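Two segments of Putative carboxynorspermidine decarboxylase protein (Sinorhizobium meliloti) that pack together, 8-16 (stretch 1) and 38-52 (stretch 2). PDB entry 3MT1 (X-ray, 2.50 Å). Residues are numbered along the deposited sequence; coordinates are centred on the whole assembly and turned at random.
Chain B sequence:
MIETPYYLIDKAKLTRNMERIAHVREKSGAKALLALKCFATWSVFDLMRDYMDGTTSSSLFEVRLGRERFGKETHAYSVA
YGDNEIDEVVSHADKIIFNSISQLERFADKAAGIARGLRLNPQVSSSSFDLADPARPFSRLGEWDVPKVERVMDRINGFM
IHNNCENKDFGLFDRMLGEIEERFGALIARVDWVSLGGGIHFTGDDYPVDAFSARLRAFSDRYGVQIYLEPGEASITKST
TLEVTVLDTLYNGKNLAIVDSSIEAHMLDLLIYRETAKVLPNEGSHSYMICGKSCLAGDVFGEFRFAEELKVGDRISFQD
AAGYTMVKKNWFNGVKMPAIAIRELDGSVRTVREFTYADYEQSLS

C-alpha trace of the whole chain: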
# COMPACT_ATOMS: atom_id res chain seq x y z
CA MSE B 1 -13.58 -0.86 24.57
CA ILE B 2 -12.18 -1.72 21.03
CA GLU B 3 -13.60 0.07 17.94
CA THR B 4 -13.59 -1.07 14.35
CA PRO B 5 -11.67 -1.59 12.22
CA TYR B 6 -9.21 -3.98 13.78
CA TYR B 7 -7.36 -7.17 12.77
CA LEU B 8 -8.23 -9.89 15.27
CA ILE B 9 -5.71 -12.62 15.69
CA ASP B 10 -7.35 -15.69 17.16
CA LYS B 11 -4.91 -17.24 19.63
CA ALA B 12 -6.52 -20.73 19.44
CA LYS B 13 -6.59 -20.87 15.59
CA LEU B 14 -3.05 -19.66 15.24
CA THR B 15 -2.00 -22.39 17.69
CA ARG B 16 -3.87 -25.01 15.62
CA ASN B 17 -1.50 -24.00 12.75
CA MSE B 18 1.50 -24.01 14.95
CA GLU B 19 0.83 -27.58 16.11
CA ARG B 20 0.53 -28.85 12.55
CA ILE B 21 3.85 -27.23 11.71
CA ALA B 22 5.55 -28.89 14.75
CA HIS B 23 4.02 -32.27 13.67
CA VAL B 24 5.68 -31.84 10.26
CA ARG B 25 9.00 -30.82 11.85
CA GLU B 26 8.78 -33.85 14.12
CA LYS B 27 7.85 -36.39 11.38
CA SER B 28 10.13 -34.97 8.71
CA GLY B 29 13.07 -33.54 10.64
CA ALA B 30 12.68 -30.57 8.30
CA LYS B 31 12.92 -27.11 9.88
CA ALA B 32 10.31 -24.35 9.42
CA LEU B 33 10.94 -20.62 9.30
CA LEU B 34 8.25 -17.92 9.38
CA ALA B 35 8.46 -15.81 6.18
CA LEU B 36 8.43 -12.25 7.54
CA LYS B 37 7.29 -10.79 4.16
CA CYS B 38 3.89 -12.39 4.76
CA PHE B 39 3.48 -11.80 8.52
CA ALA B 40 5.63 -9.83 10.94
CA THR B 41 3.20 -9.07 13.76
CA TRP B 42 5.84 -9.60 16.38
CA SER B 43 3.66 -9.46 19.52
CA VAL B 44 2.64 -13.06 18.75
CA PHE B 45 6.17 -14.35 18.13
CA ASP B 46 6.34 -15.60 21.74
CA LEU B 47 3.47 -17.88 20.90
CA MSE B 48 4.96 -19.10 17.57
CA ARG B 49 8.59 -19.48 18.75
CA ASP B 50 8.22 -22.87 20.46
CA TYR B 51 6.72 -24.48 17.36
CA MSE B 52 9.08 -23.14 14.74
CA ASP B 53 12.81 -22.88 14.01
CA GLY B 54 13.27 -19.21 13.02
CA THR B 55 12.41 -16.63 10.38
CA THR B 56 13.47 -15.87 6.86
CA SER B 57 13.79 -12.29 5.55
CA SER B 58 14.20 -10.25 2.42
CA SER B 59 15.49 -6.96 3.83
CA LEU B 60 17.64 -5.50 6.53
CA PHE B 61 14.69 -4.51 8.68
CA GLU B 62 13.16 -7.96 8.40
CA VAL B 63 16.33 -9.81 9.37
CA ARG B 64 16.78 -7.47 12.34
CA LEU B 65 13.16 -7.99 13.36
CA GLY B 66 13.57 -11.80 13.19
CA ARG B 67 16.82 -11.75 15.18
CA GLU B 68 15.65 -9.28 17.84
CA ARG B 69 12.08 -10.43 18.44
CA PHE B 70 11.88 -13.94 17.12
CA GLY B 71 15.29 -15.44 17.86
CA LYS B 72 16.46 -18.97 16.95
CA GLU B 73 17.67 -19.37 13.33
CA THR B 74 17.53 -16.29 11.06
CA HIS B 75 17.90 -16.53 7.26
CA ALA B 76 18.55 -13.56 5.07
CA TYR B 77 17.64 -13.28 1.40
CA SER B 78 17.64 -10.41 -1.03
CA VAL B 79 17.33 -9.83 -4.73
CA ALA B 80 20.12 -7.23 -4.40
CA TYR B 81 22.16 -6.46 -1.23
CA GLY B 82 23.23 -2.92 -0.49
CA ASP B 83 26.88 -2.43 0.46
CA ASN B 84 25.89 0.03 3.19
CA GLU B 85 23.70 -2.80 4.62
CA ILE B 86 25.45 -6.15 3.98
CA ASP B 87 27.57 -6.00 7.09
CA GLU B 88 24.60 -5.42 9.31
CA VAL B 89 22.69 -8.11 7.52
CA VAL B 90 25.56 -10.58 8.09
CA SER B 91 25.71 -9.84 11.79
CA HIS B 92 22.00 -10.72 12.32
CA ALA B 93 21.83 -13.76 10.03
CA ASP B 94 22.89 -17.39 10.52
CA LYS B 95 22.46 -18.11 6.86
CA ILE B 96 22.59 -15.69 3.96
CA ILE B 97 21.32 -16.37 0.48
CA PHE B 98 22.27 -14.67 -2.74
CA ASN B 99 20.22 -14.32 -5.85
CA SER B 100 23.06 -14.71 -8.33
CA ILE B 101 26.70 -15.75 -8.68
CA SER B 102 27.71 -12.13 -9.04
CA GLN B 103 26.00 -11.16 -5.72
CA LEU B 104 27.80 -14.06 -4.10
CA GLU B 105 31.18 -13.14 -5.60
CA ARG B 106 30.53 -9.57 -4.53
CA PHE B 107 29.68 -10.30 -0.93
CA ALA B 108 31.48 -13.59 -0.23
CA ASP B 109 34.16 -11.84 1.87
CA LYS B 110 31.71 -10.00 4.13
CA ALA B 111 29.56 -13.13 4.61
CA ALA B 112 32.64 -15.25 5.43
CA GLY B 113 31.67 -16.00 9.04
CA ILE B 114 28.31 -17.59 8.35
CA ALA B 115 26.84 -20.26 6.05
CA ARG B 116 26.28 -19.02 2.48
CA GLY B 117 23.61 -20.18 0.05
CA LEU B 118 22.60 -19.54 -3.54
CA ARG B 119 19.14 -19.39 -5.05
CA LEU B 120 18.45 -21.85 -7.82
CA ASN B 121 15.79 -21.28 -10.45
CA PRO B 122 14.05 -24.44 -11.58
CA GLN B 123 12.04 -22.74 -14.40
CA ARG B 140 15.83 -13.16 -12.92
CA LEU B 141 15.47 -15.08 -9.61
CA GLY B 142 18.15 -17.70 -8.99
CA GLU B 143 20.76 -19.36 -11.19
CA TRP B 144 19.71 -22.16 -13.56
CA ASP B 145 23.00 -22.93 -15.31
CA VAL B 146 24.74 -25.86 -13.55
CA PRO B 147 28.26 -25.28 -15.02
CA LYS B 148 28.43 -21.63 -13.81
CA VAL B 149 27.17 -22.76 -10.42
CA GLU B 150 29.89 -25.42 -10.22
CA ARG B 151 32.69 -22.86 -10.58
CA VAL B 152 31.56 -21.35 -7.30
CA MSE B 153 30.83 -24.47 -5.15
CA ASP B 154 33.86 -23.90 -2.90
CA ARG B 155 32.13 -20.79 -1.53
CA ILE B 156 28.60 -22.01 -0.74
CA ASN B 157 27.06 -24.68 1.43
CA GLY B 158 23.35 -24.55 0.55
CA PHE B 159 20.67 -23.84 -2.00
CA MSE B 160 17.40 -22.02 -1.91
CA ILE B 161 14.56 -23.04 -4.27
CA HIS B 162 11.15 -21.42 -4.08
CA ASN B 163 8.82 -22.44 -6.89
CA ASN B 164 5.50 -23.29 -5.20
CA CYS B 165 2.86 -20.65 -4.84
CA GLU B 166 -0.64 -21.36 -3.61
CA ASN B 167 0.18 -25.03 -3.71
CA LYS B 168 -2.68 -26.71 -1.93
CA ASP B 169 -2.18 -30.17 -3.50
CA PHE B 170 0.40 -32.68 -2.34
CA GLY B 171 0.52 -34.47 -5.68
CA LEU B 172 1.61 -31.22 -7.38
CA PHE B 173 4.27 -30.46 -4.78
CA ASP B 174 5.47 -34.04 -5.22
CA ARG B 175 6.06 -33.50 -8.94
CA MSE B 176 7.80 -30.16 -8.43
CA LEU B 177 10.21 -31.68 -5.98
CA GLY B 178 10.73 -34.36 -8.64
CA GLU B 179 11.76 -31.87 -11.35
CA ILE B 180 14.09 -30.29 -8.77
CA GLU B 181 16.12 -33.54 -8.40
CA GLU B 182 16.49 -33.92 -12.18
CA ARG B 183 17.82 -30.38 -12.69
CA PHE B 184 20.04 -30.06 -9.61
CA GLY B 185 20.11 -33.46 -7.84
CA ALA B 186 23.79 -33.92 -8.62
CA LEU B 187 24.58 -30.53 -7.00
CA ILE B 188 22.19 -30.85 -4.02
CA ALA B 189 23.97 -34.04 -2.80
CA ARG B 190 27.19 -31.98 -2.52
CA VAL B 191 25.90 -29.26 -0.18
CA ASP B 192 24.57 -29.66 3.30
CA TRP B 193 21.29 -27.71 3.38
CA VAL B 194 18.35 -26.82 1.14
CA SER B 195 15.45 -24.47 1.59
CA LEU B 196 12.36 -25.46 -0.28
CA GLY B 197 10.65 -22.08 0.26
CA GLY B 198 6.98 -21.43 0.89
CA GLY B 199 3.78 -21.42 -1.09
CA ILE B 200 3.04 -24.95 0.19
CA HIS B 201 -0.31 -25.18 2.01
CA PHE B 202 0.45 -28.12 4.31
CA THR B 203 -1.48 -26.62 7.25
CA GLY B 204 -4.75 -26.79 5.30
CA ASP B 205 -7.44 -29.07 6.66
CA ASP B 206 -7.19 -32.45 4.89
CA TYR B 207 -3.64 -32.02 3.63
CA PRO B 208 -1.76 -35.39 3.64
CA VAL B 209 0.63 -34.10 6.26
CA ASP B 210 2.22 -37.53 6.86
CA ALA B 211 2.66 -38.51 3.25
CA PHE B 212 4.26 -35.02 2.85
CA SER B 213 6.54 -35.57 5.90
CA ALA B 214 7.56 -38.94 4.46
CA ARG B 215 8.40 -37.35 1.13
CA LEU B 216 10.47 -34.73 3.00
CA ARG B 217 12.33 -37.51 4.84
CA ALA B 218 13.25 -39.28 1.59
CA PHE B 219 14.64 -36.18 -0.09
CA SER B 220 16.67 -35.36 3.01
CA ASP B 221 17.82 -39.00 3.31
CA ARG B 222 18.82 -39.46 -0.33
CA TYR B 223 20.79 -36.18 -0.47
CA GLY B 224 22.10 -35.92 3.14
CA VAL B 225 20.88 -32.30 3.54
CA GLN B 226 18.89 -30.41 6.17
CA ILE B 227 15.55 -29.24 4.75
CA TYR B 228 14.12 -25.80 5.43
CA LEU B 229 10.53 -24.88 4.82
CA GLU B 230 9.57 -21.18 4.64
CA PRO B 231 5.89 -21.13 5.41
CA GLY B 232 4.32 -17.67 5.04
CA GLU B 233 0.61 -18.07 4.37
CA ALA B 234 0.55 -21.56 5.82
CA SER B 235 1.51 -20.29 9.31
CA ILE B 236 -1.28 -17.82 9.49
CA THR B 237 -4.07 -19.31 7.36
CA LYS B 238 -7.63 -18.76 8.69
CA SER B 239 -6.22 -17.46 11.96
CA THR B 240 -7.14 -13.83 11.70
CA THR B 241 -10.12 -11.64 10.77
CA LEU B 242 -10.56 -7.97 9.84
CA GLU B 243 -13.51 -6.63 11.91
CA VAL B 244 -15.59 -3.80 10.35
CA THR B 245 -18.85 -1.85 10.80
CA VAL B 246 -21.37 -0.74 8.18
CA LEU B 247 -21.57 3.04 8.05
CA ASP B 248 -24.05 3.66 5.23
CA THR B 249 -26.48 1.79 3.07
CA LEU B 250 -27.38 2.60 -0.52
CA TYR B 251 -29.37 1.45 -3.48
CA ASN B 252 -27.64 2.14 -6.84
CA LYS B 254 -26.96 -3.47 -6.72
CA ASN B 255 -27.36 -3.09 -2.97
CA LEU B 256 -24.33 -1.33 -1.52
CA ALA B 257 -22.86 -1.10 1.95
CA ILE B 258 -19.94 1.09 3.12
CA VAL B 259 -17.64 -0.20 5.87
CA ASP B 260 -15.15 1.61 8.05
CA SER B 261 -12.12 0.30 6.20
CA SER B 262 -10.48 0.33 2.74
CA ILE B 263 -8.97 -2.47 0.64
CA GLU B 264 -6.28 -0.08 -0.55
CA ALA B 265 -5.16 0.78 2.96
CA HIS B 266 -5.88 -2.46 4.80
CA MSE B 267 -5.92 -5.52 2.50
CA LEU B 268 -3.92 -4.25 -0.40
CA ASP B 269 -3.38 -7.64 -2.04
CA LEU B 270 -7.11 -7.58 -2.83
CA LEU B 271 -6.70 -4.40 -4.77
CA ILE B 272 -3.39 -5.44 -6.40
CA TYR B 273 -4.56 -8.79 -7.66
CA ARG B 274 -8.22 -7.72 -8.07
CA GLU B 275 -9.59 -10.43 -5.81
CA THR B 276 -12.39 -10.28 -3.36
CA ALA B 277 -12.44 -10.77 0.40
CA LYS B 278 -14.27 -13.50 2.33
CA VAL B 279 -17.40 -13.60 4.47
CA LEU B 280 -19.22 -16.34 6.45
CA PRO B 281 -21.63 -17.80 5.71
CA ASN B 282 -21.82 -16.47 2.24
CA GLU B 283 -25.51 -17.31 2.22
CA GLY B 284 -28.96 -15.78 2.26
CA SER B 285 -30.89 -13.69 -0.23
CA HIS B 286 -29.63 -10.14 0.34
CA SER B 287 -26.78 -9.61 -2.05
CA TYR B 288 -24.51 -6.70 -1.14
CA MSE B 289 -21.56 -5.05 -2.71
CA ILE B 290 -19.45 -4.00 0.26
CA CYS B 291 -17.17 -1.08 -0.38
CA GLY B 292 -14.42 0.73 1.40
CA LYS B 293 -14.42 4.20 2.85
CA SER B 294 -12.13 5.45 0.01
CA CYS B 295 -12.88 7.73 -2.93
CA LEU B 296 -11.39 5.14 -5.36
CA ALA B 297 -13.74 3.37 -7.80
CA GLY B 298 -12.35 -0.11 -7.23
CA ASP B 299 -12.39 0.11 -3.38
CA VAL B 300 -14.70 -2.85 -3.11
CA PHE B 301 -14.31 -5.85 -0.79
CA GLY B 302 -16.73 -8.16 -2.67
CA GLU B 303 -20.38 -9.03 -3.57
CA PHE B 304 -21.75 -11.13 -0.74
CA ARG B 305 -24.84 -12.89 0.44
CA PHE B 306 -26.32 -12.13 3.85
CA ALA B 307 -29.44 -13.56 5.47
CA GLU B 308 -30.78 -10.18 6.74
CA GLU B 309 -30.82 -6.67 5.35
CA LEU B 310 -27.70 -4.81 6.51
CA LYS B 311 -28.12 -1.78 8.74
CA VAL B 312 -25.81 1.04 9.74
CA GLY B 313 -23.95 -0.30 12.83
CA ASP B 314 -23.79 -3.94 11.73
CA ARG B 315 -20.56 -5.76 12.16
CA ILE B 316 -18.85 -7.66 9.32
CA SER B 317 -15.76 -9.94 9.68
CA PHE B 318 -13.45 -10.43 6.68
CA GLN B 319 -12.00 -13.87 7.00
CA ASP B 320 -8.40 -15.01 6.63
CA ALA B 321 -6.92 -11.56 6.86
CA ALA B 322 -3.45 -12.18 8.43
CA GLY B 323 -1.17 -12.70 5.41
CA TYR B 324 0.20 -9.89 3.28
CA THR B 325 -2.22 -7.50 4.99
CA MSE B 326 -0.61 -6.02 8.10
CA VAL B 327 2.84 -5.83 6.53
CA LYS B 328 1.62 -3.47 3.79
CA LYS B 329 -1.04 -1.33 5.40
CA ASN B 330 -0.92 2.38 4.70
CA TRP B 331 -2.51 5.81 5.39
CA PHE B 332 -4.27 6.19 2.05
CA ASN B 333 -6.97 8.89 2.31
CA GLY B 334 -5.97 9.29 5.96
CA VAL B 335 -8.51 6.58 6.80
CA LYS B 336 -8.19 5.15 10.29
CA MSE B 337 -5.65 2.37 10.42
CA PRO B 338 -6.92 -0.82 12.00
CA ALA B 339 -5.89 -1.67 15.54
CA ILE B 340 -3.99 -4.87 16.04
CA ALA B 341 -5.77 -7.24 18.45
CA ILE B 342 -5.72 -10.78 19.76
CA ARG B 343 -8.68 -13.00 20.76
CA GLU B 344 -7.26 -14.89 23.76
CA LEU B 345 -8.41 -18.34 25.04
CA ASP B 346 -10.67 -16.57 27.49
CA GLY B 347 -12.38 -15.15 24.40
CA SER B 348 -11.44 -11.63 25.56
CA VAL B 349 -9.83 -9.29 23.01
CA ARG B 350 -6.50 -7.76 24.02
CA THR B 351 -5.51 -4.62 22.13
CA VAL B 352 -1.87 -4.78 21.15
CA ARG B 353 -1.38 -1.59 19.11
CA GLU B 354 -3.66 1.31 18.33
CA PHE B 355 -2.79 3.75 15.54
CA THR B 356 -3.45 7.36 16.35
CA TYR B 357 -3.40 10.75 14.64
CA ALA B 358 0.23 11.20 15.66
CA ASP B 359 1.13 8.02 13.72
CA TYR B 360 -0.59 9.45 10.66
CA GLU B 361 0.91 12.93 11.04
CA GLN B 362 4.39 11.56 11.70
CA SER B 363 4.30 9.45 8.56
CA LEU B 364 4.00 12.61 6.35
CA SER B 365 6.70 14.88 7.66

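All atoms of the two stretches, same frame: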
# COMPACT_ATOMS: atom_id res chain seq x y z
N LEU B 8 -8.13 -9.10 14.04
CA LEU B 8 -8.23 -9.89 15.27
C LEU B 8 -7.52 -11.21 15.10
O LEU B 8 -7.93 -12.06 14.31
CB LEU B 8 -9.70 -10.11 15.65
CG LEU B 8 -10.05 -10.87 16.93
CD1 LEU B 8 -9.34 -10.32 18.10
CD2 LEU B 8 -11.56 -10.82 17.22
N ILE B 9 -6.43 -11.39 15.80
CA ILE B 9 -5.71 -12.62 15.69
C ILE B 9 -6.22 -13.59 16.74
O ILE B 9 -6.11 -13.34 17.94
CB ILE B 9 -4.21 -12.40 15.84
CG1 ILE B 9 -3.70 -11.49 14.70
CG2 ILE B 9 -3.47 -13.76 15.92
CD1 ILE B 9 -2.38 -10.76 15.05
N ASP B 10 -6.81 -14.69 16.27
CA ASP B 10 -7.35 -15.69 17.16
C ASP B 10 -6.25 -16.63 17.71
O ASP B 10 -5.72 -17.49 17.00
CB ASP B 10 -8.49 -16.50 16.48
CG ASP B 10 -9.14 -17.51 17.44
OD1 ASP B 10 -10.30 -17.27 17.89
OD2 ASP B 10 -8.48 -18.53 17.80
N LYS B 11 -5.95 -16.46 19.00
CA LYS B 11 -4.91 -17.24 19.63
C LYS B 11 -5.08 -18.77 19.40
O LYS B 11 -4.12 -19.47 19.04
CB LYS B 11 -4.85 -16.92 21.12
CG LYS B 11 -3.51 -17.24 21.68
CD LYS B 11 -3.51 -17.40 23.13
CE LYS B 11 -2.13 -17.85 23.57
NZ LYS B 11 -2.16 -18.35 24.96
N ALA B 12 -6.29 -19.29 19.60
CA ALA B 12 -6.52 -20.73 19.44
C ALA B 12 -6.33 -21.26 17.99
O ALA B 12 -5.84 -22.37 17.80
CB ALA B 12 -7.89 -21.13 19.99
N LYS B 13 -6.71 -20.47 16.99
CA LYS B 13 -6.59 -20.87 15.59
C LYS B 13 -5.16 -20.78 15.08
O LYS B 13 -4.72 -21.62 14.27
CB LYS B 13 -7.50 -20.05 14.69
CG LYS B 13 -8.92 -20.49 14.84
CD LYS B 13 -9.86 -19.55 14.11
CE LYS B 13 -11.27 -19.88 14.45
NZ LYS B 13 -12.02 -18.67 14.10
N LEU B 14 -4.44 -19.77 15.55
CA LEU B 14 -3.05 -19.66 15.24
C LEU B 14 -2.34 -20.88 15.81
O LEU B 14 -1.60 -21.53 15.09
CB LEU B 14 -2.47 -18.36 15.80
CG LEU B 14 -0.97 -18.09 15.60
CD1 LEU B 14 -0.51 -18.06 14.10
CD2 LEU B 14 -0.66 -16.75 16.17
N THR B 15 -2.59 -21.20 17.07
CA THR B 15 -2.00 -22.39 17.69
C THR B 15 -2.27 -23.68 16.93
O THR B 15 -1.36 -24.49 16.78
CB THR B 15 -2.46 -22.54 19.13
OG1 THR B 15 -2.02 -21.40 19.86
CG2 THR B 15 -1.90 -23.80 19.76
N ARG B 16 -3.52 -23.88 16.48
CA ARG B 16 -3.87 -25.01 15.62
C ARG B 16 -2.81 -25.11 14.51
O ARG B 16 -2.23 -26.16 14.33
CB ARG B 16 -5.32 -24.85 15.11
CG ARG B 16 -5.90 -25.85 14.07
CD ARG B 16 -6.83 -25.10 13.07
NE ARG B 16 -6.19 -23.79 12.74
CZ ARG B 16 -6.69 -22.82 11.96
NH1 ARG B 16 -7.87 -22.93 11.37
NH2 ARG B 16 -5.97 -21.71 11.78
N CYS B 38 5.30 -12.10 4.70
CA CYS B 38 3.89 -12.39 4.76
C CYS B 38 3.28 -11.85 6.06
O CYS B 38 2.16 -11.27 6.06
CB CYS B 38 3.68 -13.88 4.63
SG CYS B 38 2.07 -14.43 5.21
N PHE B 39 4.02 -12.03 7.16
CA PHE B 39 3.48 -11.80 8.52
C PHE B 39 4.62 -11.51 9.46
O PHE B 39 5.50 -12.31 9.61
CB PHE B 39 2.76 -13.03 8.99
CG PHE B 39 2.11 -12.89 10.33
CD1 PHE B 39 2.79 -13.29 11.51
CD2 PHE B 39 0.80 -12.41 10.43
CE1 PHE B 39 2.17 -13.19 12.78
CE2 PHE B 39 0.17 -12.28 11.69
CZ PHE B 39 0.85 -12.68 12.87
N ALA B 40 4.57 -10.34 10.09
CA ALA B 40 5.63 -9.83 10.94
C ALA B 40 5.03 -9.12 12.17
O ALA B 40 5.59 -8.17 12.73
CB ALA B 40 6.53 -8.93 10.14
N THR B 41 3.89 -9.63 12.62
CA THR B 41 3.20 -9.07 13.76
C THR B 41 3.84 -9.66 15.01
O THR B 41 3.35 -10.65 15.60
CB THR B 41 1.75 -9.39 13.68
OG1 THR B 41 1.23 -8.75 12.53
CG2 THR B 41 0.99 -8.86 14.89
N TRP B 42 4.93 -9.01 15.42
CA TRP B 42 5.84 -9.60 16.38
C TRP B 42 5.28 -9.89 17.78
O TRP B 42 5.77 -10.79 18.45
CB TRP B 42 7.16 -8.82 16.46
CG TRP B 42 7.06 -7.35 16.70
CD1 TRP B 42 6.97 -6.35 15.76
CD2 TRP B 42 7.08 -6.70 17.96
NE1 TRP B 42 6.89 -5.15 16.35
CE2 TRP B 42 6.99 -5.31 17.71
CE3 TRP B 42 7.19 -7.15 19.28
CZ2 TRP B 42 6.97 -4.36 18.74
CZ3 TRP B 42 7.19 -6.20 20.31
CH2 TRP B 42 7.06 -4.83 20.03
N SER B 43 4.22 -9.19 18.20
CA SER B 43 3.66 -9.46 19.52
C SER B 43 3.14 -10.89 19.73
O SER B 43 2.82 -11.26 20.89
CB SER B 43 2.52 -8.48 19.83
OG SER B 43 1.51 -8.62 18.86
N VAL B 44 3.03 -11.67 18.64
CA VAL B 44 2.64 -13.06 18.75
C VAL B 44 3.81 -14.01 18.49
O VAL B 44 3.63 -15.23 18.48
CB VAL B 44 1.37 -13.44 17.87
CG1 VAL B 44 0.15 -12.57 18.24
CG2 VAL B 44 1.66 -13.41 16.37
N PHE B 45 5.01 -13.48 18.30
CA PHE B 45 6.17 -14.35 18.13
C PHE B 45 6.43 -15.28 19.33
O PHE B 45 6.86 -16.42 19.15
CB PHE B 45 7.42 -13.54 17.84
CG PHE B 45 7.45 -12.93 16.47
CD1 PHE B 45 6.48 -13.23 15.53
CD2 PHE B 45 8.47 -12.07 16.11
CE1 PHE B 45 6.52 -12.67 14.29
CE2 PHE B 45 8.50 -11.51 14.82
CZ PHE B 45 7.53 -11.82 13.94
N ASP B 46 6.18 -14.80 20.53
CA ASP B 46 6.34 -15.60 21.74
C ASP B 46 5.49 -16.84 21.65
O ASP B 46 5.94 -17.92 22.04
CB ASP B 46 6.04 -14.80 23.02
CG ASP B 46 7.22 -13.89 23.41
OD1 ASP B 46 8.37 -14.25 23.05
OD2 ASP B 46 7.02 -12.82 24.06
N LEU B 47 4.29 -16.70 21.11
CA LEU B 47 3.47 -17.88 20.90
C LEU B 47 4.01 -18.80 19.80
O LEU B 47 4.05 -20.00 20.00
CB LEU B 47 1.98 -17.53 20.73
CG LEU B 47 1.08 -18.60 20.10
CD1 LEU B 47 0.70 -19.72 21.10
CD2 LEU B 47 -0.17 -17.95 19.54
N MSE B 48 4.49 -18.26 18.68
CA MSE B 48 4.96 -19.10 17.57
C MSE B 48 6.34 -19.74 17.77
O MSE B 48 6.62 -20.81 17.21
CB MSE B 48 4.95 -18.28 16.27
CG MSE B 48 3.62 -17.72 15.93
SE MSE B 48 3.64 -16.38 14.54
CE MSE B 48 3.72 -17.55 13.04
N ARG B 49 7.20 -19.07 18.52
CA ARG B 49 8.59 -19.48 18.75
C ARG B 49 8.76 -20.99 19.05
O ARG B 49 9.57 -21.67 18.42
CB ARG B 49 9.20 -18.65 19.90
CG ARG B 49 10.66 -18.31 19.71
CD ARG B 49 11.31 -17.58 20.88
NE ARG B 49 12.50 -18.32 21.33
CZ ARG B 49 13.71 -17.80 21.59
NH1 ARG B 49 13.94 -16.49 21.44
NH2 ARG B 49 14.71 -18.60 22.01
N ASP B 50 7.99 -21.50 20.01
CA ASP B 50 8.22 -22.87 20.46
C ASP B 50 7.81 -23.94 19.46
O ASP B 50 8.05 -25.12 19.70
CB ASP B 50 7.58 -23.11 21.82
CG ASP B 50 8.14 -22.20 22.90
OD1 ASP B 50 9.38 -22.00 22.95
OD2 ASP B 50 7.33 -21.69 23.71
N TYR B 51 7.20 -23.53 18.35
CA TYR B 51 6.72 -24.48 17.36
C TYR B 51 7.48 -24.39 16.06
O TYR B 51 7.30 -25.22 15.17
CB TYR B 51 5.22 -24.29 17.07
CG TYR B 51 4.26 -24.41 18.25
CD1 TYR B 51 3.62 -25.63 18.54
CD2 TYR B 51 3.96 -23.30 19.06
CE1 TYR B 51 2.69 -25.73 19.60
CE2 TYR B 51 3.06 -23.38 20.12
CZ TYR B 51 2.41 -24.61 20.39
OH TYR B 51 1.51 -24.71 21.44
N MSE B 52 8.32 -23.37 15.95
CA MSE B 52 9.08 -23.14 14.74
C MSE B 52 10.57 -23.01 14.98
O MSE B 52 11.03 -23.09 16.12
CB MSE B 52 8.54 -21.93 14.00
CG MSE B 52 7.06 -22.08 13.66
SE MSE B 52 6.40 -20.58 12.60
CE MSE B 52 6.86 -21.22 10.88

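No hydrogen bond crosses this interface: the two stretches bury 403 Å² between them, both sides summed, mainly through side-chain contact. Their helices, 11-16 and 45-49, run in broadly the same direction, with 30° between their N-to-C vectors and a closest axial approach of 10.6 Å, a spacing that leaves room for side chains to fill the gap. The backbones themselves stay apart; the CA atoms of Thr 15 and Met 48 are 7.7 Å from each other.

Leu 47 is the most covered residue, with 79 Å² of its surface buried by the first stretch. Its CD2 lies 3.6 Å from Leu 14 CD2 and 4.0 Å from Lys 11 CG, so the aliphatic part of the lysine joins the apolar contact. Leu 14 also reaches Val 44, CD2 to CG2 at 4.1 Å, and the selenomethionine Met 48, CD1 to CE at 4.4 Å.

Before the helix, strand residue Ile 9 directs CD1 to Thr 41 CG2 at 3.9 Å and to the edge of the Phe 39 ring, 4.3 Å from CZ.

Thr 15 OG1 sits 3.4 Å from Leu 47 CD1, an apolar neighbour; its polar need is met within its own helix, where OG1 donates to Lys 11 O at 3.0 Å. That helix is capped by Asp 10, whose OD2 accepts from Lys 13 N at 2.7 Å.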